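Local coordinates for afamin (Homo sapiens, PDB 6FAK), which carries hydrophobic molecules in body fluids, binds vitamin E and keeps lipidated Wnt proteins soluble and active, at residues 24-29 against 43-48; 231-236 against 268-273; 393-398 against 439-444; 532-537 against 543-548. All coordinates share one frame; numbering follows the deposited sequence.

Interaction 1 of 4, residues 24-29 against 43-48; sequences YITIIA and EKLVKD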
loop_
_atom_site.group_PDB
_atom_site.type_symbol
_atom_site.label_atom_id
_atom_site.label_comp_id
_atom_site.label_asym_id
_atom_site.label_seq_id
_atom_site.Cartn_x
_atom_site.Cartn_y
_atom_site.Cartn_z
ATOM N N TYR A 24 -3.455 21.387 10.389
ATOM C CA TYR A 24 -3.700 20.038 9.901
ATOM C C TYR A 24 -2.411 19.277 9.502
ATOM O O TYR A 24 -2.236 18.101 9.805
ATOM C CB TYR A 24 -4.685 20.072 8.721
ATOM C CG TYR A 24 -5.984 20.793 9.037
ATOM C CD1 TYR A 24 -6.863 20.302 10.008
ATOM C CD2 TYR A 24 -6.324 21.993 8.385
ATOM C CE1 TYR A 24 -8.047 20.982 10.314
ATOM C CE2 TYR A 24 -7.510 22.661 8.670
ATOM C CZ TYR A 24 -8.371 22.148 9.630
ATOM O OH TYR A 24 -9.544 22.816 9.922
ATOM N N ILE A 25 -1.559 19.976 8.780
ATOM C CA ILE A 25 -0.246 19.509 8.345
ATOM C C ILE A 25 0.632 19.101 9.527
ATOM O O ILE A 25 1.304 18.045 9.486
ATOM C CB ILE A 25 0.429 20.616 7.501
ATOM C CG1 ILE A 25 -0.286 20.737 6.144
ATOM C CG2 ILE A 25 1.907 20.393 7.312
ATOM C CD1 ILE A 25 0.169 21.966 5.377
ATOM N N THR A 26 0.658 19.933 10.554
ATOM C CA THR A 26 1.487 19.671 11.710
ATOM C C THR A 26 1.044 18.397 12.490
ATOM O O THR A 26 1.878 17.606 12.954
ATOM C CB THR A 26 1.486 20.901 12.659
ATOM O OG1 THR A 26 2.047 22.024 11.966
ATOM C CG2 THR A 26 2.344 20.638 13.863
ATOM N N ILE A 27 -0.266 18.268 12.658
ATOM C CA ILE A 27 -0.893 17.102 13.300
ATOM C C ILE A 27 -0.524 15.837 12.545
ATOM O O ILE A 27 -0.094 14.840 13.158
ATOM C CB ILE A 27 -2.425 17.284 13.392
ATOM C CG1 ILE A 27 -2.727 18.302 14.474
ATOM C CG2 ILE A 27 -3.133 15.968 13.719
ATOM C CD1 ILE A 27 -4.199 18.724 14.532
ATOM N N ILE A 28 -0.662 15.883 11.207
ATOM C CA ILE A 28 -0.351 14.704 10.396
ATOM C C ILE A 28 1.132 14.312 10.634
ATOM O O ILE A 28 1.414 13.173 10.973
ATOM C CB ILE A 28 -0.539 14.934 8.898
ATOM C CG1 ILE A 28 -2.038 15.096 8.555
ATOM C CG2 ILE A 28 0.027 13.767 8.095
ATOM C CD1 ILE A 28 -2.342 15.417 7.112
ATOM N N ALA A 29 2.042 15.271 10.496
ATOM C CA ALA A 29 3.492 14.962 10.654
ATOM C C ALA A 29 3.817 14.365 12.055
ATOM O O ALA A 29 4.517 13.375 12.179
ATOM C CB ALA A 29 4.314 16.218 10.430
ATOM N N GLU A 43 -1.418 19.797 20.068
ATOM C CA GLU A 43 -1.787 21.205 20.220
ATOM C C GLU A 43 -0.590 22.106 20.527
ATOM O O GLU A 43 -0.459 23.191 19.950
ATOM C CB GLU A 43 -2.865 21.350 21.319
ATOM C CG GLU A 43 -4.236 20.719 20.996
ATOM C CD GLU A 43 -5.218 20.745 22.178
ATOM O OE1 GLU A 43 -4.818 20.453 23.341
ATOM O OE2 GLU A 43 -6.410 21.038 21.949
ATOM N N LYS A 44 0.317 21.632 21.380
ATOM C CA LYS A 44 1.514 22.379 21.696
ATOM C C LYS A 44 2.447 22.533 20.498
ATOM O O LYS A 44 3.001 23.618 20.295
ATOM C CB LYS A 44 2.253 21.720 22.850
ATOM C CG LYS A 44 1.461 21.700 24.155
ATOM C CD LYS A 44 2.353 21.444 25.372
ATOM C CE LYS A 44 2.738 19.981 25.503
ATOM N NZ LYS A 44 1.640 19.161 26.095
ATOM N N LEU A 45 2.628 21.472 19.690
ATOM C CA LEU A 45 3.397 21.624 18.434
ATOM C C LEU A 45 2.695 22.578 17.444
ATOM O O LEU A 45 3.363 23.384 16.769
ATOM C CB LEU A 45 3.707 20.296 17.763
ATOM C CG LEU A 45 4.628 20.327 16.509
ATOM C CD1 LEU A 45 6.017 20.881 16.786
ATOM C CD2 LEU A 45 4.774 18.933 15.923
ATOM N N VAL A 46 1.374 22.468 17.330
ATOM C CA VAL A 46 0.618 23.379 16.442
ATOM C C VAL A 46 1.010 24.841 16.736
ATOM O O VAL A 46 1.403 25.573 15.815
ATOM C CB VAL A 46 -0.902 23.128 16.509
ATOM C CG1 VAL A 46 -1.683 24.213 15.779
ATOM C CG2 VAL A 46 -1.230 21.782 15.855
ATOM N N LYS A 47 0.989 25.224 18.014
ATOM C CA LYS A 47 1.311 26.615 18.419
ATOM C C LYS A 47 2.733 26.988 17.981
ATOM O O LYS A 47 2.935 28.051 17.397
ATOM C CB LYS A 47 1.155 26.836 19.929
ATOM C CG LYS A 47 -0.208 26.531 20.547
ATOM C CD LYS A 47 -1.353 27.371 19.988
ATOM C CE LYS A 47 -2.133 26.684 18.862
ATOM N NZ LYS A 47 -2.687 25.344 19.226
ATOM N N ASP A 48 3.696 26.086 18.194
ATOM C CA ASP A 48 5.079 26.306 17.724
ATOM C C ASP A 48 5.238 26.519 16.223
ATOM O O ASP A 48 6.028 27.367 15.810
ATOM C CB ASP A 48 5.999 25.157 18.134
ATOM C CG ASP A 48 6.219 25.081 19.629
ATOM O OD1 ASP A 48 5.777 25.997 20.352
ATOM O OD2 ASP A 48 6.868 24.104 20.074
#
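Thr26 meets Leu45 through its methyl alone: CG2 of Thr26 lies 3.5 Å from CG of Leu45 and 3.6 Å from CD2 of the same leucine, so the methyl sits against the branch point and the CD2 arm. The rotation about the first bond of Thr26 decides this. With chi1 at -62° the methyl stands anti to the backbone N and faces the partner helix, while OG1 turns back along its own helix and hydrogen-bonds to O of Ile22. The residue therefore presents a purely apolar surface to the contact. The next residue on the same helix adds a second contact: CG1 of Ile27 lies 4.0 Å from CG2 of Val46, the two chains meeting at a slant. The backbones are nearest at Thr26 and Val46, whose CA atoms are 6.1 Å apart, and the segment axes approach to 9.2 Å at 130°, a steep crossing somewhat nearer perpendicular than antiparallel. Helices 22-33 and 39-58 thus pair as consecutive helices of the first albumin domain. Helix 69-78 extends the packing, with Leu73 touching both Leu45 and Ala29, whereas Ile25 reaches helix 253-268 of the second albumin domain and Ile28 meets helix 154-171.

Interaction 2 of 4, residues 231-236 against 268-273; sequences FKELIS and CSKQDS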
loop_
_atom_site.group_PDB
_atom_site.type_symbol
_atom_site.label_atom_id
_atom_site.label_comp_id
_atom_site.label_asym_id
_atom_site.label_seq_id
_atom_site.Cartn_x
_atom_site.Cartn_y
_atom_site.Cartn_z
ATOM N N PHE A 231 9.477 11.389 -25.164
ATOM C CA PHE A 231 10.434 10.776 -24.245
ATOM C C PHE A 231 11.109 11.805 -23.316
ATOM O O PHE A 231 11.147 11.627 -22.110
ATOM C CB PHE A 231 11.439 9.916 -25.007
ATOM C CG PHE A 231 12.416 9.191 -24.121
ATOM C CD1 PHE A 231 11.976 8.220 -23.243
ATOM C CD2 PHE A 231 13.769 9.468 -24.171
ATOM C CE1 PHE A 231 12.862 7.556 -22.418
ATOM C CE2 PHE A 231 14.659 8.796 -23.358
ATOM C CZ PHE A 231 14.199 7.839 -22.477
ATOM N N LYS A 232 11.634 12.881 -23.880
ATOM C CA LYS A 232 12.312 13.882 -23.085
ATOM C C LYS A 232 11.412 14.490 -22.006
ATOM O O LYS A 232 11.855 14.699 -20.875
ATOM C CB LYS A 232 12.936 14.971 -23.975
ATOM C CG LYS A 232 14.176 14.485 -24.644
ATOM C CD LYS A 232 14.810 15.545 -25.561
ATOM C CE LYS A 232 15.298 16.850 -24.902
ATOM N NZ LYS A 232 16.506 16.734 -24.048
ATOM N N GLU A 233 10.158 14.799 -22.355
ATOM C CA GLU A 233 9.189 15.342 -21.409
ATOM C C GLU A 233 8.840 14.295 -20.307
ATOM O O GLU A 233 8.752 14.660 -19.160
ATOM C CB GLU A 233 7.912 15.777 -22.116
ATOM C CG GLU A 233 6.981 16.601 -21.263
ATOM C CD GLU A 233 7.622 17.912 -20.802
ATOM O OE1 GLU A 233 7.978 18.752 -21.666
ATOM O OE2 GLU A 233 7.777 18.100 -19.575
ATOM N N LEU A 234 8.657 13.039 -20.694
ATOM C CA LEU A 234 8.481 11.921 -19.748
ATOM C C LEU A 234 9.650 11.807 -18.747
ATOM O O LEU A 234 9.448 11.700 -17.513
ATOM C CB LEU A 234 8.288 10.631 -20.541
ATOM C CG LEU A 234 7.996 9.260 -19.914
ATOM C CD1 LEU A 234 9.214 8.597 -19.407
ATOM C CD2 LEU A 234 6.988 9.389 -18.811
ATOM N N ILE A 235 10.877 11.851 -19.250
ATOM C CA ILE A 235 12.040 11.787 -18.357
ATOM C C ILE A 235 12.040 12.961 -17.400
ATOM O O ILE A 235 12.244 12.781 -16.214
ATOM C CB ILE A 235 13.394 11.644 -19.093
ATOM C CG1 ILE A 235 13.458 10.293 -19.791
ATOM C CG2 ILE A 235 14.579 11.847 -18.159
ATOM C CD1 ILE A 235 13.255 9.075 -18.935
ATOM N N SER A 236 11.701 14.133 -17.885
ATOM C CA SER A 236 11.602 15.300 -17.036
ATOM C C SER A 236 10.541 15.146 -15.918
ATOM O O SER A 236 10.794 15.488 -14.741
ATOM C CB SER A 236 11.322 16.539 -17.903
ATOM O OG SER A 236 11.365 17.678 -17.092
ATOM N N CYS A 268 -0.136 19.512 -15.811
ATOM C CA CYS A 268 -1.105 20.522 -16.295
ATOM C C CYS A 268 -0.551 21.595 -17.213
ATOM O O CYS A 268 -1.176 21.896 -18.225
ATOM C CB CYS A 268 -1.816 21.194 -15.124
ATOM S SG CYS A 268 -3.011 20.092 -14.414
ATOM N N SER A 269 0.623 22.137 -16.905
ATOM C CA SER A 269 1.208 23.181 -17.745
ATOM C C SER A 269 1.707 22.681 -19.112
ATOM O O SER A 269 2.249 23.477 -19.901
ATOM C CB SER A 269 2.295 23.983 -17.007
ATOM O OG SER A 269 3.597 23.527 -17.304
ATOM N N LYS A 270 1.549 21.379 -19.383
ATOM C CA LYS A 270 1.748 20.811 -20.721
ATOM C C LYS A 270 0.622 19.856 -21.095
ATOM O O LYS A 270 0.849 18.876 -21.802
ATOM C CB LYS A 270 3.097 20.116 -20.791
ATOM C CG LYS A 270 4.222 21.057 -20.412
ATOM C CD LYS A 270 5.582 20.461 -20.668
ATOM C CE LYS A 270 6.680 21.507 -20.503
ATOM N NZ LYS A 270 6.929 21.790 -19.065
ATOM N N GLN A 271 -0.594 20.176 -20.635
ATOM C CA GLN A 271 -1.815 19.394 -20.909
ATOM C C GLN A 271 -1.870 18.928 -22.364
ATOM O O GLN A 271 -1.938 17.719 -22.619
ATOM C CB GLN A 271 -3.070 20.210 -20.552
ATOM C CG GLN A 271 -4.382 19.436 -20.636
ATOM C CD GLN A 271 -5.423 19.909 -19.630
ATOM O OE1 GLN A 271 -6.134 19.098 -19.031
ATOM N NE2 GLN A 271 -5.514 21.222 -19.435
ATOM N N ASP A 272 -1.808 19.878 -23.302
ATOM C CA ASP A 272 -1.560 19.550 -24.715
ATOM C C ASP A 272 -0.094 19.111 -24.859
ATOM O O ASP A 272 0.817 19.792 -24.374
ATOM C CB ASP A 272 -1.868 20.738 -25.640
ATOM C CG ASP A 272 -1.643 20.405 -27.122
ATOM O OD1 ASP A 272 -2.644 20.185 -27.845
ATOM O OD2 ASP A 272 -0.465 20.349 -27.557
ATOM N N SER A 273 0.112 17.988 -25.549
ATOM C CA SER A 273 1.402 17.282 -25.623
ATOM C C SER A 273 1.745 16.457 -24.361
ATOM O O SER A 273 2.914 16.188 -24.091
ATOM C CB SER A 273 2.557 18.237 -26.007
ATOM O OG SER A 273 3.055 18.951 -24.889
#
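Glu233 and Lys270 reach toward each other from backbones that stay well apart, the nearest CA atoms, those of Glu233 and Ser273, being 9.1 Å from one another, with segment 231-236 helical and segment 268-273 running as a loop beyond the end of helix 253-268. The gap is bridged by two long side chains that cross at a slant. Glu233 leaves its helix with CG anti to the backbone N (chi1 -168°) and then bends at chi2, which brings its carboxylate over the aliphatic part of the lysine. OE1 of Glu233 lies 3.1 Å from CD of Lys270 and 3.3 Å from CE of Lys270, both carbons and not the ammonium group. Lys270 is extended up to a bend at chi4 (76°), and its NZ ends 3.8 Å from OE2 of Glu233, a long salt bridge. The firmer polar partner of OE2 is NE2 of His266, which hydrogen-bonds to it from helix 253-268. With Glu233 replaced by an alanine, His266 would probably lose its acceptor and Lys270 the nearby negative charge, its chain freer to swing. Both segments belong to the region that forms the pocket for hydrophobic ligands; helix 253-268 ends at Cys268, which is disulfide-bonded to Cys282, and the loop follows. The chemistry is that of a surface ion pair: at this separation the attraction is likely to be modest and diffuse, with the carboxylate shared between a lysine it meets mainly along the carbon chain and a histidine that it holds by a directed bond.

Interaction 3 of 4, residues 393-398 against 439-444; sequences QECKHF and TCCTLS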
loop_
_atom_site.group_PDB
_atom_site.type_symbol
_atom_site.label_atom_id
_atom_site.label_comp_id
_atom_site.label_asym_id
_atom_site.label_seq_id
_atom_site.Cartn_x
_atom_site.Cartn_y
_atom_site.Cartn_z
ATOM N N GLN A 393 -5.933 -19.046 -13.968
ATOM C CA GLN A 393 -6.203 -20.132 -13.026
ATOM C C GLN A 393 -6.760 -19.595 -11.685
ATOM O O GLN A 393 -7.780 -20.087 -11.188
ATOM C CB GLN A 393 -4.941 -20.992 -12.815
ATOM C CG GLN A 393 -4.586 -21.791 -14.072
ATOM C CD GLN A 393 -3.435 -22.771 -13.894
ATOM O OE1 GLN A 393 -2.488 -22.530 -13.130
ATOM N NE2 GLN A 393 -3.516 -23.893 -14.602
ATOM N N GLU A 394 -6.125 -18.555 -11.145
ATOM C CA GLU A 394 -6.573 -17.940 -9.904
ATOM C C GLU A 394 -7.995 -17.378 -10.066
ATOM O O GLU A 394 -8.824 -17.596 -9.176
ATOM C CB GLU A 394 -5.600 -16.863 -9.404
ATOM C CG GLU A 394 -4.187 -17.329 -9.040
ATOM C CD GLU A 394 -3.112 -16.221 -9.040
ATOM O OE1 GLU A 394 -3.233 -15.215 -9.792
ATOM O OE2 GLU A 394 -2.099 -16.337 -8.289
ATOM N N CYS A 395 -8.294 -16.710 -11.196
ATOM C CA CYS A 395 -9.640 -16.158 -11.453
ATOM C C CYS A 395 -10.720 -17.249 -11.603
ATOM O O CYS A 395 -11.879 -17.035 -11.195
ATOM C CB CYS A 395 -9.689 -15.164 -12.637
ATOM S SG CYS A 395 -9.054 -13.506 -12.197
ATOM N N LYS A 396 -10.351 -18.392 -12.179
ATOM C CA LYS A 396 -11.294 -19.500 -12.310
ATOM C C LYS A 396 -11.623 -20.063 -10.905
ATOM O O LYS A 396 -12.792 -20.305 -10.589
ATOM C CB LYS A 396 -10.712 -20.602 -13.208
ATOM C CG LYS A 396 -11.677 -21.727 -13.575
ATOM C CD LYS A 396 -13.042 -21.209 -14.034
ATOM C CE LYS A 396 -13.827 -22.240 -14.832
ATOM N NZ LYS A 396 -13.977 -23.563 -14.149
ATOM N N HIS A 397 -10.584 -20.246 -10.093
ATOM C CA HIS A 397 -10.719 -20.666 -8.703
ATOM C C HIS A 397 -11.625 -19.708 -7.928
ATOM O O HIS A 397 -12.481 -20.164 -7.189
ATOM C CB HIS A 397 -9.351 -20.818 -8.008
ATOM C CG HIS A 397 -8.589 -22.035 -8.434
ATOM N ND1 HIS A 397 -9.183 -23.272 -8.581
ATOM C CD2 HIS A 397 -7.286 -22.204 -8.755
ATOM C CE1 HIS A 397 -8.275 -24.149 -8.971
ATOM N NE2 HIS A 397 -7.118 -23.522 -9.100
ATOM N N PHE A 398 -11.439 -18.398 -8.105
ATOM C CA PHE A 398 -12.382 -17.395 -7.586
ATOM C C PHE A 398 -13.838 -17.566 -8.066
ATOM O O PHE A 398 -14.793 -17.508 -7.227
ATOM C CB PHE A 398 -11.901 -15.992 -7.912
ATOM C CG PHE A 398 -12.880 -14.908 -7.547
ATOM C CD1 PHE A 398 -13.062 -14.554 -6.230
ATOM C CD2 PHE A 398 -13.558 -14.191 -8.526
ATOM C CE1 PHE A 398 -13.944 -13.533 -5.879
ATOM C CE2 PHE A 398 -14.439 -13.169 -8.188
ATOM C CZ PHE A 398 -14.645 -12.845 -6.857
ATOM N N THR A 439 -12.049 -7.421 -7.015
ATOM C CA THR A 439 -12.013 -6.194 -7.754
ATOM C C THR A 439 -11.864 -6.396 -9.283
ATOM O O THR A 439 -12.452 -5.627 -10.032
ATOM C CB THR A 439 -10.826 -5.349 -7.264
ATOM O OG1 THR A 439 -11.002 -5.090 -5.865
ATOM C CG2 THR A 439 -10.692 -4.052 -8.026
ATOM N N CYS A 440 -11.087 -7.396 -9.720
ATOM C CA CYS A 440 -10.571 -7.449 -11.090
ATOM C C CYS A 440 -11.048 -8.581 -11.956
ATOM O O CYS A 440 -10.926 -8.488 -13.183
ATOM C CB CYS A 440 -9.040 -7.598 -11.055
ATOM S SG CYS A 440 -8.134 -6.353 -10.110
ATOM N N CYS A 441 -11.460 -9.702 -11.358
ATOM C CA CYS A 441 -11.698 -10.903 -12.163
ATOM C C CYS A 441 -12.884 -10.591 -13.089
ATOM O O CYS A 441 -13.789 -9.871 -12.709
ATOM C CB CYS A 441 -11.855 -12.188 -11.347
ATOM S SG CYS A 441 -10.317 -12.866 -10.618
ATOM N N THR A 442 -12.771 -11.018 -14.347
ATOM C CA THR A 442 -13.753 -10.748 -15.443
ATOM C C THR A 442 -13.703 -9.378 -16.128
ATOM O O THR A 442 -14.374 -9.182 -17.169
ATOM C CB THR A 442 -15.234 -11.049 -15.070
ATOM O OG1 THR A 442 -15.748 -10.023 -14.203
ATOM C CG2 THR A 442 -15.342 -12.409 -14.425
ATOM N N LEU A 443 -12.937 -8.428 -15.598
ATOM C CA LEU A 443 -12.768 -7.145 -16.293
ATOM C C LEU A 443 -12.025 -7.371 -17.613
ATOM O O LEU A 443 -11.409 -8.413 -17.798
ATOM C CB LEU A 443 -11.987 -6.132 -15.438
ATOM C CG LEU A 443 -12.567 -5.763 -14.072
ATOM C CD1 LEU A 443 -11.676 -4.702 -13.446
ATOM C CD2 LEU A 443 -14.019 -5.312 -14.194
ATOM N N SER A 444 -12.107 -6.417 -18.539
ATOM C CA SER A 444 -11.346 -6.516 -19.791
ATOM C C SER A 444 -9.811 -6.499 -19.544
ATOM O O SER A 444 -9.077 -7.204 -20.207
ATOM C CB SER A 444 -11.736 -5.400 -20.765
ATOM O OG SER A 444 -11.345 -4.150 -20.254
#
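A disulfide joins Cys395, midway along the long helix 376-417, to Cys441, just past the end of helix 423-440, and an aromatic ring lies beside it. The sulfurs, SG of Cys395 and SG of Cys441, are 2.1 Å apart, and the torsion about their bond is -82°, close to the 90° magnitude that a relaxed disulfide adopts. The bond spans backbones that lie close, CA of Cys395 and CA of Cys441 being 5.7 Å apart. Each cysteine places its sulfur anti to the carbonyl carbon, with chi1 of -78° at Cys395 and -74° at Cys441. This turns SG of Cys441 to Cys395, and CB of Cys441 lies beside Phe398, one turn after Cys395 on the long helix. CD2 of Phe398 is 3.9 Å from CB of Cys441, and the sulfur of Cys441 stands 5.0 Å from the centroid of the Phe398 ring, in an oblique sulfur-aromatic contact. Adjacent Cys440 forms a second disulfide, with Cys449 on helix 446-462, so the consecutive Cys440 and Cys441 between them link three helices. Such double disulfides built on consecutive cysteines are a hallmark of the albumin family. At Cys441 the backbone departs from helical geometry, and a type II beta turn runs from Cys440 to Leu443, closed by Leu443 N bonding to Cys440 O at 3.1 Å. Phe437 of helix 423-440 also packs on both Cys395 and Phe398, and Glu394 forms a salt bridge to Arg486.

Interaction 4 of 4, residues 532-537 against 543-548; sequences NLVKLK and EELQSL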
loop_
_atom_site.group_PDB
_atom_site.type_symbol
_atom_site.label_atom_id
_atom_site.label_comp_id
_atom_site.label_asym_id
_atom_site.label_seq_id
_atom_site.Cartn_x
_atom_site.Cartn_y
_atom_site.Cartn_z
ATOM N N ASN A 532 -4.948 -19.554 13.176
ATOM C CA ASN A 532 -4.499 -20.227 14.420
ATOM C C ASN A 532 -4.505 -21.762 14.303
ATOM O O ASN A 532 -3.574 -22.446 14.742
ATOM C CB ASN A 532 -5.290 -19.741 15.645
ATOM C CG ASN A 532 -5.008 -18.288 15.975
ATOM O OD1 ASN A 532 -3.860 -17.835 15.845
ATOM N ND2 ASN A 532 -6.018 -17.560 16.425
ATOM N N LEU A 533 -5.521 -22.299 13.642
ATOM C CA LEU A 533 -5.591 -23.733 13.383
ATOM C C LEU A 533 -4.412 -24.260 12.555
ATOM O O LEU A 533 -3.835 -25.357 12.880
ATOM C CB LEU A 533 -6.906 -24.086 12.690
ATOM C CG LEU A 533 -7.196 -25.568 12.563
ATOM C CD1 LEU A 533 -7.405 -26.222 13.929
ATOM C CD2 LEU A 533 -8.413 -25.728 11.656
ATOM N N VAL A 534 -4.049 -23.490 11.519
ATOM C CA VAL A 534 -2.966 -23.842 10.625
ATOM C C VAL A 534 -1.640 -23.781 11.392
ATOM O O VAL A 534 -0.797 -24.642 11.186
ATOM C CB VAL A 534 -2.891 -22.996 9.328
ATOM C CG1 VAL A 534 -1.707 -23.390 8.507
ATOM C CG2 VAL A 534 -4.113 -23.233 8.439
ATOM N N LYS A 535 -1.460 -22.779 12.257
ATOM C CA LYS A 535 -0.243 -22.709 13.112
ATOM C C LYS A 535 -0.210 -23.926 14.009
ATOM O O LYS A 535 0.818 -24.632 14.106
ATOM C CB LYS A 535 -0.234 -21.446 13.964
ATOM C CG LYS A 535 0.078 -20.189 13.178
ATOM C CD LYS A 535 0.031 -18.950 14.018
ATOM C CE LYS A 535 0.432 -17.760 13.195
ATOM N NZ LYS A 535 0.440 -16.538 13.998
ATOM N N LEU A 536 -1.334 -24.188 14.647
ATOM C CA LEU A 536 -1.405 -25.310 15.599
ATOM C C LEU A 536 -1.085 -26.679 14.926
ATOM O O LEU A 536 -0.287 -27.466 15.446
ATOM C CB LEU A 536 -2.735 -25.332 16.301
ATOM C CG LEU A 536 -2.908 -26.592 17.205
ATOM C CD1 LEU A 536 -1.926 -26.631 18.358
ATOM C CD2 LEU A 536 -4.346 -26.649 17.682
ATOM N N LYS A 537 -1.653 -26.892 13.753
ATOM C CA LYS A 537 -1.573 -28.133 13.001
ATOM C C LYS A 537 -0.764 -27.968 11.698
ATOM O O LYS A 537 -1.139 -28.512 10.649
ATOM C CB LYS A 537 -3.001 -28.570 12.680
ATOM C CG LYS A 537 -3.897 -28.787 13.887
ATOM C CD LYS A 537 -3.371 -29.923 14.735
ATOM C CE LYS A 537 -4.506 -30.613 15.505
ATOM N NZ LYS A 537 -3.981 -31.195 16.761
ATOM N N GLU A 543 -4.933 -29.970 2.302
ATOM C CA GLU A 543 -6.222 -30.667 2.152
ATOM C C GLU A 543 -6.809 -31.108 3.503
ATOM O O GLU A 543 -7.976 -30.876 3.754
ATOM C CB GLU A 543 -6.078 -31.860 1.193
ATOM C CG GLU A 543 -7.355 -32.685 1.031
ATOM C CD GLU A 543 -7.214 -33.816 0.014
ATOM O OE1 GLU A 543 -6.849 -33.527 -1.146
ATOM O OE2 GLU A 543 -7.482 -34.984 0.370
ATOM N N GLU A 544 -6.002 -31.741 4.367
ATOM C CA GLU A 544 -6.434 -32.072 5.716
ATOM C C GLU A 544 -6.892 -30.857 6.529
ATOM O O GLU A 544 -7.867 -30.951 7.283
ATOM C CB GLU A 544 -5.327 -32.820 6.474
ATOM C CG GLU A 544 -5.052 -34.228 5.941
ATOM C CD GLU A 544 -3.726 -34.843 6.389
ATOM O OE1 GLU A 544 -2.767 -34.144 6.769
ATOM O OE2 GLU A 544 -3.626 -36.079 6.296
ATOM N N LEU A 545 -6.160 -29.736 6.410
ATOM C CA LEU A 545 -6.543 -28.508 7.101
ATOM C C LEU A 545 -7.862 -27.946 6.557
ATOM O O LEU A 545 -8.695 -27.529 7.321
ATOM C CB LEU A 545 -5.437 -27.435 7.003
ATOM C CG LEU A 545 -4.194 -27.812 7.808
ATOM C CD1 LEU A 545 -2.990 -27.016 7.333
ATOM C CD2 LEU A 545 -4.389 -27.608 9.278
ATOM N N GLN A 546 -8.023 -27.934 5.251
ATOM C CA GLN A 546 -9.258 -27.485 4.610
ATOM C C GLN A 546 -10.443 -28.383 5.075
ATOM O O GLN A 546 -11.539 -27.886 5.417
ATOM C CB GLN A 546 -9.090 -27.540 3.107
ATOM C CG GLN A 546 -10.309 -27.174 2.283
ATOM C CD GLN A 546 -10.689 -25.696 2.391
ATOM O OE1 GLN A 546 -9.823 -24.793 2.368
ATOM N NE2 GLN A 546 -11.993 -25.434 2.441
ATOM N N SER A 547 -10.208 -29.690 5.136
ATOM C CA SER A 547 -11.247 -30.605 5.588
ATOM C C SER A 547 -11.668 -30.354 7.033
ATOM O O SER A 547 -12.864 -30.276 7.329
ATOM C CB SER A 547 -10.797 -32.040 5.407
ATOM O OG SER A 547 -10.651 -32.375 4.019
ATOM N N LEU A 548 -10.698 -30.199 7.922
ATOM C CA LEU A 548 -10.980 -29.920 9.296
ATOM C C LEU A 548 -11.714 -28.604 9.491
ATOM O O LEU A 548 -12.635 -28.491 10.300
ATOM C CB LEU A 548 -9.700 -29.967 10.113
ATOM C CG LEU A 548 -9.775 -29.781 11.627
ATOM C CD1 LEU A 548 -10.683 -30.834 12.254
ATOM C CD2 LEU A 548 -8.360 -29.875 12.180
#
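Leu545 takes chi1 of -69°, which sets CG anti to its carbonyl carbon, and an extended chi2 of 161° then spreads its two methyls over the end of helix 521-536. CD1 of Leu545 lies 4.0 Å from CG1 of Val534, and these two chains cross at about a right angle. The other methyl faces the point where the helix stops: CD2 of Leu545 is 3.8 Å from CB of Lys537 and 3.6 Å from O of Lys537, where the backbone departs from helical geometry. Beyond CB the lysine bends away at chi2, and its NZ hydrogen-bonds to O of Ile576, so that of its side chain the root alone touches Leu545. One turn along the second helix, CD2 of Leu548 approaches CD1 of Leu533 at 4.2 Å, the two leucines slanting across each other. Replacing Leu545 with an alanine would probably open a gap against Val534 and Lys537, leaving the contact to rest largely on the Leu533-Leu548 pair. Thr415 and Lys416 of helix 376-417 flank Val534 and Leu545, respectively, and Ile576 touches Leu548. The segment axes approach to 10.8 Å and cross at 135°, with CA of Val534 and CA of Leu545 6.9 Å apart. This is an apolar interface of a helical hairpin, in which helices 521-536 and 542-560 follow one another after a short turn, within the predominantly helical third albumin domain.

In the fold
From the N terminus the four contacts follow in series, each closing before the next opens, so none nest or cross. Interaction 1 closes a loop of 13 residues between helices 22-33 and 39-58 in the first albumin domain. Interaction 2, about 36 Å away between centres, closes one of 31 in the second domain, joining the start of helix 231-250 to the loop after helix 253-268. The third domain holds the other two: interaction 3 spans 40 residues to tie helix 376-417 to the end of helix 423-440, and interaction 4 closes a turn of five between helices 521-536 and 542-560. Their centres are about 26 Å apart, whereas interactions 2 and 4 lie about 54 Å apart, on opposite sides of the chain's centre.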